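Local coordinates for hydratase ChsH1 (Mycobacterium tuberculosis, PDB 4W78) that hydrates a steroid enoyl-CoA thioester in cholesterol side-chain degradation, working in complex with ChsH2, at the interface of chains A and B. Coordinates in Å, arbitrary orientation; residue numbers count along the deposited sequence, not the author numbering. Chains: chain A, Hydratase ChsH1; chain B, Hydratase ChsH2.

The interface of chains A and B. Residues chain A 35, 41, 43, 46, 63-65; chain B 57, 60-61, 64, 73.
Helix 52-67 of ChsH2 lies against helix 29-39, the loop of A:Asp41 and A:Asn43, 3-10 helix 44-46, and A:Pro63 with 3-10 helix 64-66 of ChsH1, a ChsH1-ChsH2 interface of this MaoC-like, hot-dog-fold hydratase. In B:Gln60, CG stands anti to the backbone N (chi1 -180°) and the chain runs on extended, which thrusts the amide away from its helix and into ChsH1. There OE1 of B:Gln60 accepts the backbone N-H of A:Ala65, 2.9 Å from N, the donor tilted 25° from the carbonyl plane, while the CD carbon of A:Pro64 and the CB methyl of A:Ala65 press on the same amide. At its other corner, NE2 of B:Gln60 touches CB of A:Pro63, points tip to tip at the phenol of A:Tyr46 and is tied to water 3, 2.9 Å away. That water also meets the carbonyl O of B:Gly57 and carboxylate OD2 of A:Asp41, and lies in plane at the edge of the A:Trp35 indole. CZ2 of A:Trp35 rests 3.5 Å from CA of B:Gly57. Water 1 joins OD2 of A:Asp41 to OG1 of B:Thr64, OH of A:Tyr46 and, nearly straight at 169°, ND2 of A:Asn43. Water 2 links OG1 of B:Thr64 to OD1 of A:Asp41, which also accepts the backbone N-H of A:Asn43. CB and CG of B:Arg61 pack alongside the carboxylate of A:Asp41, running in the opposite direction.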
# COMPACT_ATOMS: atom_id res chain seq x y z
N TRP A 35 -3.36 -2.88 -7.10
CA TRP A 35 -2.76 -2.09 -8.18
C TRP A 35 -3.81 -1.60 -9.17
O TRP A 35 -3.88 -0.39 -9.44
CB TRP A 35 -1.67 -2.92 -8.85
CG TRP A 35 -0.75 -2.21 -9.81
CD1 TRP A 35 0.51 -1.74 -9.55
CD2 TRP A 35 -1.00 -1.95 -11.20
NE1 TRP A 35 1.06 -1.19 -10.69
CE2 TRP A 35 0.15 -1.31 -11.71
CE3 TRP A 35 -2.07 -2.21 -12.05
CZ2 TRP A 35 0.25 -0.92 -13.04
CZ3 TRP A 35 -1.98 -1.80 -13.39
CH2 TRP A 35 -0.83 -1.15 -13.86
N ASP A 41 -7.38 1.11 -13.57
CA ASP A 41 -7.43 0.35 -14.81
C ASP A 41 -8.49 -0.74 -14.72
O ASP A 41 -8.32 -1.72 -13.99
CB ASP A 41 -6.06 -0.27 -15.12
CG ASP A 41 -5.98 -0.85 -16.52
OD1 ASP A 41 -7.05 -1.06 -17.15
OD2 ASP A 41 -4.86 -1.10 -17.00
N ASN A 43 -9.45 -2.86 -17.01
CA ASN A 43 -9.25 -3.97 -17.95
C ASN A 43 -9.66 -5.29 -17.30
O ASN A 43 -9.09 -5.69 -16.28
CB ASN A 43 -7.78 -4.02 -18.37
CG ASN A 43 -7.53 -4.93 -19.56
OD1 ASN A 43 -8.31 -5.83 -19.86
ND2 ASN A 43 -6.42 -4.69 -20.24
N TYR A 46 -7.49 -8.63 -15.93
CA TYR A 46 -6.70 -8.68 -14.69
C TYR A 46 -7.51 -9.19 -13.51
O TYR A 46 -6.95 -9.46 -12.44
CB TYR A 46 -6.14 -7.30 -14.36
CG TYR A 46 -5.33 -6.64 -15.47
CD1 TYR A 46 -4.47 -7.39 -16.27
CD2 TYR A 46 -5.43 -5.28 -15.71
CE1 TYR A 46 -3.74 -6.79 -17.29
CE2 TYR A 46 -4.69 -4.67 -16.71
CZ TYR A 46 -3.85 -5.43 -17.50
OH TYR A 46 -3.13 -4.82 -18.51
N PRO A 63 -1.09 -7.38 -14.91
CA PRO A 63 -0.73 -6.27 -15.80
C PRO A 63 0.77 -6.28 -16.09
O PRO A 63 1.56 -6.42 -15.17
CB PRO A 63 -1.09 -5.02 -14.98
CG PRO A 63 -2.06 -5.50 -13.93
CD PRO A 63 -1.72 -6.94 -13.66
N PRO A 64 1.17 -6.14 -17.37
CA PRO A 64 2.60 -6.17 -17.69
C PRO A 64 3.38 -5.13 -16.89
O PRO A 64 4.49 -5.42 -16.41
CB PRO A 64 2.63 -5.84 -19.18
CG PRO A 64 1.32 -6.41 -19.68
CD PRO A 64 0.32 -6.16 -18.58
N ALA A 65 2.79 -3.95 -16.72
CA ALA A 65 3.44 -2.84 -16.02
C ALA A 65 3.65 -3.09 -14.53
O ALA A 65 4.27 -2.28 -13.86
CB ALA A 65 2.66 -1.55 -16.23
N GLY B 57 2.14 2.33 -15.32
CA GLY B 57 0.80 1.77 -15.25
C GLY B 57 -0.27 2.61 -15.92
O GLY B 57 -1.18 2.07 -16.54
N GLN B 60 0.09 2.39 -19.64
CA GLN B 60 -0.49 1.11 -20.04
C GLN B 60 -2.02 1.18 -20.11
O GLN B 60 -2.63 0.81 -21.12
CB GLN B 60 -0.05 0.02 -19.07
CG GLN B 60 -0.59 -1.34 -19.41
CD GLN B 60 -0.03 -2.39 -18.50
OE1 GLN B 60 1.02 -2.97 -18.77
NE2 GLN B 60 -0.72 -2.63 -17.41
N ARG B 61 -2.62 1.70 -19.03
CA ARG B 61 -4.07 1.86 -18.95
C ARG B 61 -4.62 2.71 -20.07
O ARG B 61 -5.63 2.35 -20.70
CB ARG B 61 -4.43 2.51 -17.60
CG ARG B 61 -5.89 2.95 -17.53
CD ARG B 61 -6.18 3.74 -16.26
NE ARG B 61 -7.47 4.42 -16.40
CZ ARG B 61 -7.98 5.31 -15.56
NH1 ARG B 61 -7.31 5.67 -14.47
NH2 ARG B 61 -9.16 5.87 -15.83
N THR B 64 -4.55 0.64 -23.36
CA THR B 64 -5.51 -0.47 -23.37
C THR B 64 -6.96 -0.01 -23.26
O THR B 64 -7.87 -0.70 -23.73
CB THR B 64 -5.19 -1.54 -22.32
OG1 THR B 64 -5.20 -0.97 -21.01
CG2 THR B 64 -3.85 -2.16 -22.61
N ILE B 73 0.35 -5.77 -24.69
CA ILE B 73 1.42 -4.79 -24.53
C ILE B 73 2.79 -5.44 -24.61
O ILE B 73 3.10 -6.36 -23.85
CB ILE B 73 1.29 -4.05 -23.19
CG1 ILE B 73 -0.09 -3.38 -23.10
CG2 ILE B 73 2.42 -3.04 -23.02
CD1 ILE B 73 -0.36 -2.41 -24.22
O HOH W 1 -4.34 -2.56 -19.07
O HOH W 2 -7.49 -0.51 -19.75
O HOH W 3 -2.43 -0.50 -16.51